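Local coordinates for major extracellular endoglucanase (Xanthomonas campestris pv. campestris, PDB 4TUF), which cuts internal beta-1,4-glucosidic linkages of cellulose, lichenin and cereal beta-D-glucans through its family 5 catalytic domain, at residues Q18-H32 against G53-T65. Residues are numbered along the deposited sequence; the frame is centred on the assembly and turned at random. Where two conformers were deposited one is given.
Sequences QLKGVNVFGFETGNH and GFNAVRLPFCPAT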
# COMPACT_ATOMS: atom_id res chain seq x y z
N GLN A 18 -11.29 10.67 -3.37
CA GLN A 18 -11.55 9.50 -2.55
C GLN A 18 -10.91 8.27 -3.18
O GLN A 18 -11.18 7.94 -4.33
CB GLN A 18 -13.04 9.27 -2.37
CG GLN A 18 -13.36 8.08 -1.49
CD GLN A 18 -14.81 7.67 -1.55
OE1 GLN A 18 -15.58 8.18 -2.38
NE2 GLN A 18 -15.20 6.74 -0.69
N LEU A 19 -10.05 7.59 -2.43
CA LEU A 19 -9.30 6.48 -2.98
C LEU A 19 -10.00 5.15 -2.74
O LEU A 19 -9.81 4.51 -1.71
CB LEU A 19 -7.90 6.44 -2.38
CG LEU A 19 -7.10 7.72 -2.61
CD1 LEU A 19 -5.81 7.66 -1.84
CD2 LEU A 19 -6.85 7.93 -4.10
N LYS A 20 -10.81 4.75 -3.70
CA LYS A 20 -11.41 3.42 -3.71
C LYS A 20 -10.38 2.46 -4.30
O LYS A 20 -10.42 2.13 -5.48
CB LYS A 20 -12.70 3.41 -4.51
CG LYS A 20 -13.60 4.62 -4.25
CD LYS A 20 -14.80 4.61 -5.18
CE LYS A 20 -15.51 5.95 -5.17
NZ LYS A 20 -16.73 5.96 -6.04
N GLY A 21 -9.44 2.03 -3.47
CA GLY A 21 -8.22 1.42 -3.98
C GLY A 21 -8.05 -0.08 -3.81
O GLY A 21 -8.79 -0.74 -3.07
N VAL A 22 -7.05 -0.60 -4.51
CA VAL A 22 -6.67 -2.00 -4.41
C VAL A 22 -5.19 -2.12 -4.77
O VAL A 22 -4.67 -1.32 -5.54
CB VAL A 22 -7.55 -2.89 -5.33
CG1 VAL A 22 -7.28 -2.57 -6.80
CG2 VAL A 22 -7.32 -4.37 -5.05
N ASN A 23 -4.51 -3.10 -4.18
CA ASN A 23 -3.12 -3.40 -4.51
C ASN A 23 -2.98 -4.29 -5.73
O ASN A 23 -3.68 -5.30 -5.85
CB ASN A 23 -2.43 -4.07 -3.32
CG ASN A 23 -2.13 -3.11 -2.19
OD1 ASN A 23 -1.03 -2.57 -2.10
ND2 ASN A 23 -3.12 -2.89 -1.32
N VAL A 24 -2.07 -3.93 -6.63
CA VAL A 24 -1.80 -4.72 -7.83
C VAL A 24 -0.33 -5.13 -7.86
O VAL A 24 0.52 -4.32 -8.23
CB VAL A 24 -2.13 -3.94 -9.12
CG1 VAL A 24 -1.89 -4.81 -10.34
CG2 VAL A 24 -3.56 -3.43 -9.08
N PHE A 25 -0.02 -6.37 -7.48
CA PHE A 25 1.35 -6.86 -7.33
C PHE A 25 1.95 -7.42 -8.61
O PHE A 25 1.22 -7.73 -9.55
CB PHE A 25 1.40 -7.95 -6.25
CG PHE A 25 1.21 -7.43 -4.86
CD1 PHE A 25 -0.04 -7.14 -4.38
CD2 PHE A 25 2.30 -7.23 -4.02
CE1 PHE A 25 -0.21 -6.66 -3.10
CE2 PHE A 25 2.14 -6.75 -2.74
CZ PHE A 25 0.88 -6.47 -2.28
N GLY A 26 3.26 -7.62 -8.60
CA GLY A 26 3.97 -8.22 -9.71
C GLY A 26 5.29 -7.51 -9.96
O GLY A 26 6.33 -8.16 -10.07
N PHE A 27 5.24 -6.18 -10.05
CA PHE A 27 6.42 -5.39 -10.40
C PHE A 27 7.51 -5.44 -9.33
O PHE A 27 8.62 -4.94 -9.54
CB PHE A 27 6.03 -3.93 -10.66
CG PHE A 27 5.38 -3.70 -12.00
CD1 PHE A 27 6.12 -3.76 -13.17
CD2 PHE A 27 4.03 -3.40 -12.09
CE1 PHE A 27 5.53 -3.54 -14.40
CE2 PHE A 27 3.43 -3.18 -13.32
CZ PHE A 27 4.18 -3.26 -14.48
N GLU A 28 7.21 -6.03 -8.18
CA GLU A 28 8.19 -6.12 -7.10
C GLU A 28 8.70 -7.54 -6.96
O GLU A 28 9.35 -7.88 -5.97
CB GLU A 28 7.59 -5.62 -5.78
CG GLU A 28 6.78 -6.64 -4.98
CD GLU A 28 5.54 -7.14 -5.71
OE1 GLU A 28 5.13 -6.53 -6.72
OE2 GLU A 28 4.97 -8.16 -5.25
N THR A 29 8.42 -8.37 -7.95
CA THR A 29 8.80 -9.78 -7.90
C THR A 29 9.81 -10.16 -8.97
O THR A 29 10.21 -9.33 -9.79
CB THR A 29 7.58 -10.69 -8.05
OG1 THR A 29 7.18 -10.73 -9.43
CG2 THR A 29 6.43 -10.19 -7.19
N GLY A 30 10.20 -11.43 -8.97
CA GLY A 30 11.17 -11.94 -9.92
C GLY A 30 10.75 -11.79 -11.36
O GLY A 30 11.59 -11.80 -12.25
N ASN A 31 9.44 -11.66 -11.59
CA ASN A 31 8.89 -11.50 -12.94
C ASN A 31 9.01 -10.08 -13.47
O ASN A 31 9.02 -9.87 -14.68
CB ASN A 31 7.43 -11.93 -12.97
CG ASN A 31 7.25 -13.41 -12.71
OD1 ASN A 31 8.18 -14.20 -12.86
ND2 ASN A 31 6.03 -13.80 -12.33
N HIS A 32 9.08 -9.11 -12.56
CA HIS A 32 9.19 -7.69 -12.90
C HIS A 32 8.08 -7.22 -13.85
O HIS A 32 8.35 -6.51 -14.82
CB HIS A 32 10.56 -7.40 -13.51
CG HIS A 32 11.70 -7.94 -12.71
ND1 HIS A 32 12.44 -9.04 -13.11
CD2 HIS A 32 12.23 -7.54 -11.53
CE1 HIS A 32 13.38 -9.28 -12.21
NE2 HIS A 32 13.27 -8.39 -11.24
N GLY A 53 -15.55 -0.63 -9.63
CA GLY A 53 -15.72 0.54 -8.78
C GLY A 53 -14.42 1.14 -8.28
O GLY A 53 -14.43 2.21 -7.68
N PHE A 54 -13.30 0.46 -8.53
CA PHE A 54 -12.00 0.97 -8.08
C PHE A 54 -11.58 2.18 -8.90
O PHE A 54 -11.71 2.18 -10.12
CB PHE A 54 -10.91 -0.11 -8.18
CG PHE A 54 -11.13 -1.31 -7.29
CD1 PHE A 54 -10.87 -1.24 -5.94
CD2 PHE A 54 -11.55 -2.51 -7.83
CE1 PHE A 54 -11.05 -2.35 -5.13
CE2 PHE A 54 -11.74 -3.62 -7.02
CZ PHE A 54 -11.49 -3.53 -5.67
N ASN A 55 -11.07 3.21 -8.23
CA ASN A 55 -10.53 4.36 -8.94
C ASN A 55 -9.10 4.65 -8.53
O ASN A 55 -8.54 5.68 -8.88
CB ASN A 55 -11.40 5.59 -8.69
CG ASN A 55 -11.14 6.23 -7.34
OD1 ASN A 55 -10.71 5.57 -6.39
ND2 ASN A 55 -11.40 7.53 -7.25
N ALA A 56 -8.51 3.73 -7.77
CA ALA A 56 -7.17 3.93 -7.25
C ALA A 56 -6.41 2.62 -7.15
O ALA A 56 -7.00 1.58 -6.89
CB ALA A 56 -7.23 4.61 -5.89
N VAL A 57 -5.10 2.69 -7.35
CA VAL A 57 -4.27 1.50 -7.39
C VAL A 57 -2.94 1.75 -6.66
O VAL A 57 -2.32 2.80 -6.82
CB VAL A 57 -4.01 1.07 -8.85
CG1 VAL A 57 -2.61 0.49 -9.03
CG2 VAL A 57 -5.06 0.08 -9.31
N ARG A 58 -2.54 0.79 -5.84
CA ARG A 58 -1.23 0.82 -5.20
C ARG A 58 -0.30 -0.15 -5.93
O ARG A 58 -0.57 -1.34 -5.97
CB ARG A 58 -1.35 0.46 -3.72
CG ARG A 58 -0.08 0.63 -2.89
CD ARG A 58 -0.40 0.40 -1.42
NE ARG A 58 0.75 0.52 -0.52
CZ ARG A 58 1.46 -0.51 -0.08
NH1 ARG A 58 1.16 -1.74 -0.46
NH2 ARG A 58 2.48 -0.30 0.75
N LEU A 59 0.78 0.38 -6.50
CA LEU A 59 1.71 -0.41 -7.32
C LEU A 59 3.04 -0.71 -6.63
O LEU A 59 3.94 0.12 -6.62
CB LEU A 59 2.01 0.31 -8.63
CG LEU A 59 1.18 -0.03 -9.87
CD1 LEU A 59 1.81 0.62 -11.08
CD2 LEU A 59 1.09 -1.53 -10.04
N PRO A 60 3.17 -1.92 -6.06
CA PRO A 60 4.49 -2.33 -5.58
C PRO A 60 5.52 -2.41 -6.71
O PRO A 60 5.18 -2.81 -7.82
CB PRO A 60 4.23 -3.71 -4.97
CG PRO A 60 2.77 -3.70 -4.60
CD PRO A 60 2.11 -2.86 -5.65
N PHE A 61 6.75 -2.02 -6.43
CA PHE A 61 7.85 -2.20 -7.38
C PHE A 61 9.13 -2.53 -6.61
O PHE A 61 9.16 -2.46 -5.39
CB PHE A 61 8.05 -0.94 -8.24
CG PHE A 61 8.55 0.24 -7.46
CD1 PHE A 61 9.92 0.47 -7.31
CD2 PHE A 61 7.67 1.14 -6.88
CE1 PHE A 61 10.39 1.56 -6.59
CE2 PHE A 61 8.13 2.22 -6.16
CZ PHE A 61 9.49 2.43 -6.02
N CYS A 62 10.19 -2.88 -7.33
CA CYS A 62 11.48 -3.16 -6.73
C CYS A 62 12.54 -2.46 -7.56
O CYS A 62 12.26 -2.09 -8.71
CB CYS A 62 11.73 -4.67 -6.65
SG CYS A 62 11.87 -5.49 -8.26
N PRO A 63 13.74 -2.24 -7.00
CA PRO A 63 14.81 -1.57 -7.74
C PRO A 63 15.11 -2.19 -9.10
O PRO A 63 15.22 -1.46 -10.09
CB PRO A 63 16.01 -1.71 -6.80
CG PRO A 63 15.40 -1.70 -5.45
CD PRO A 63 14.10 -2.44 -5.59
N ALA A 64 15.25 -3.51 -9.15
CA ALA A 64 15.57 -4.21 -10.39
C ALA A 64 14.62 -3.85 -11.53
O ALA A 64 15.03 -3.71 -12.68
CB ALA A 64 15.57 -5.71 -10.17
N THR A 65 13.34 -3.69 -11.21
CA THR A 65 12.33 -3.33 -12.20
C THR A 65 12.62 -1.97 -12.85
O THR A 65 12.31 -1.75 -14.02
CB THR A 65 10.92 -3.31 -11.56
OG1 THR A 65 10.55 -4.65 -11.21
CG2 THR A 65 9.89 -2.74 -12.52
O HOH W 1 3.30 -4.34 -8.92
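Strands 20-23 and 56-61 run parallel, their short axes 4.6 Å apart and inclined by 26°; Asn-23 pairs with Arg-58, whose N donates to Val-22 O (3.0 Å) and whose O accepts from Val-24 N (3.1 Å, 174° at the hydrogen). At the start of the pairing, the Asn-55 side-chain amide adds two bonds to backbone atoms: OD1 accepts from Lys-20 N (2.8 Å) while ND2 gives to Gln-18 O, which lies near the amide plane. CB of Val-22 sits over one face of the Phe-54 ring, a CH-pi contact. With helix 42-51 the two strands form a beta-alpha-beta crossover of the TIM barrel. Arg-58, extended from CG to NE, lies alongside Asn-23 and points the same way; NH1 reaches Asn-23 OD1 at 2.9 Å, the oxygen lies at the guanidinium edge, in its plane, and the Asn-23 amide is turned 72° to it. Salt bridges to Asp-153, Glu-196 and Glu-278, the probable nucleophile, further fix this guanidinium. Further along, Pro-60 CG lies over one face of the Phe-25 ring (3.8 Å to the centroid), and a water donates to Val-24 O and Pro-60 O and accepts from Phe-27 N. Thr-65 OG1 donates to Phe-27 O, while Cys-62, disulfide-bonded to Cys-115, sets SG at the His-32 ring edge.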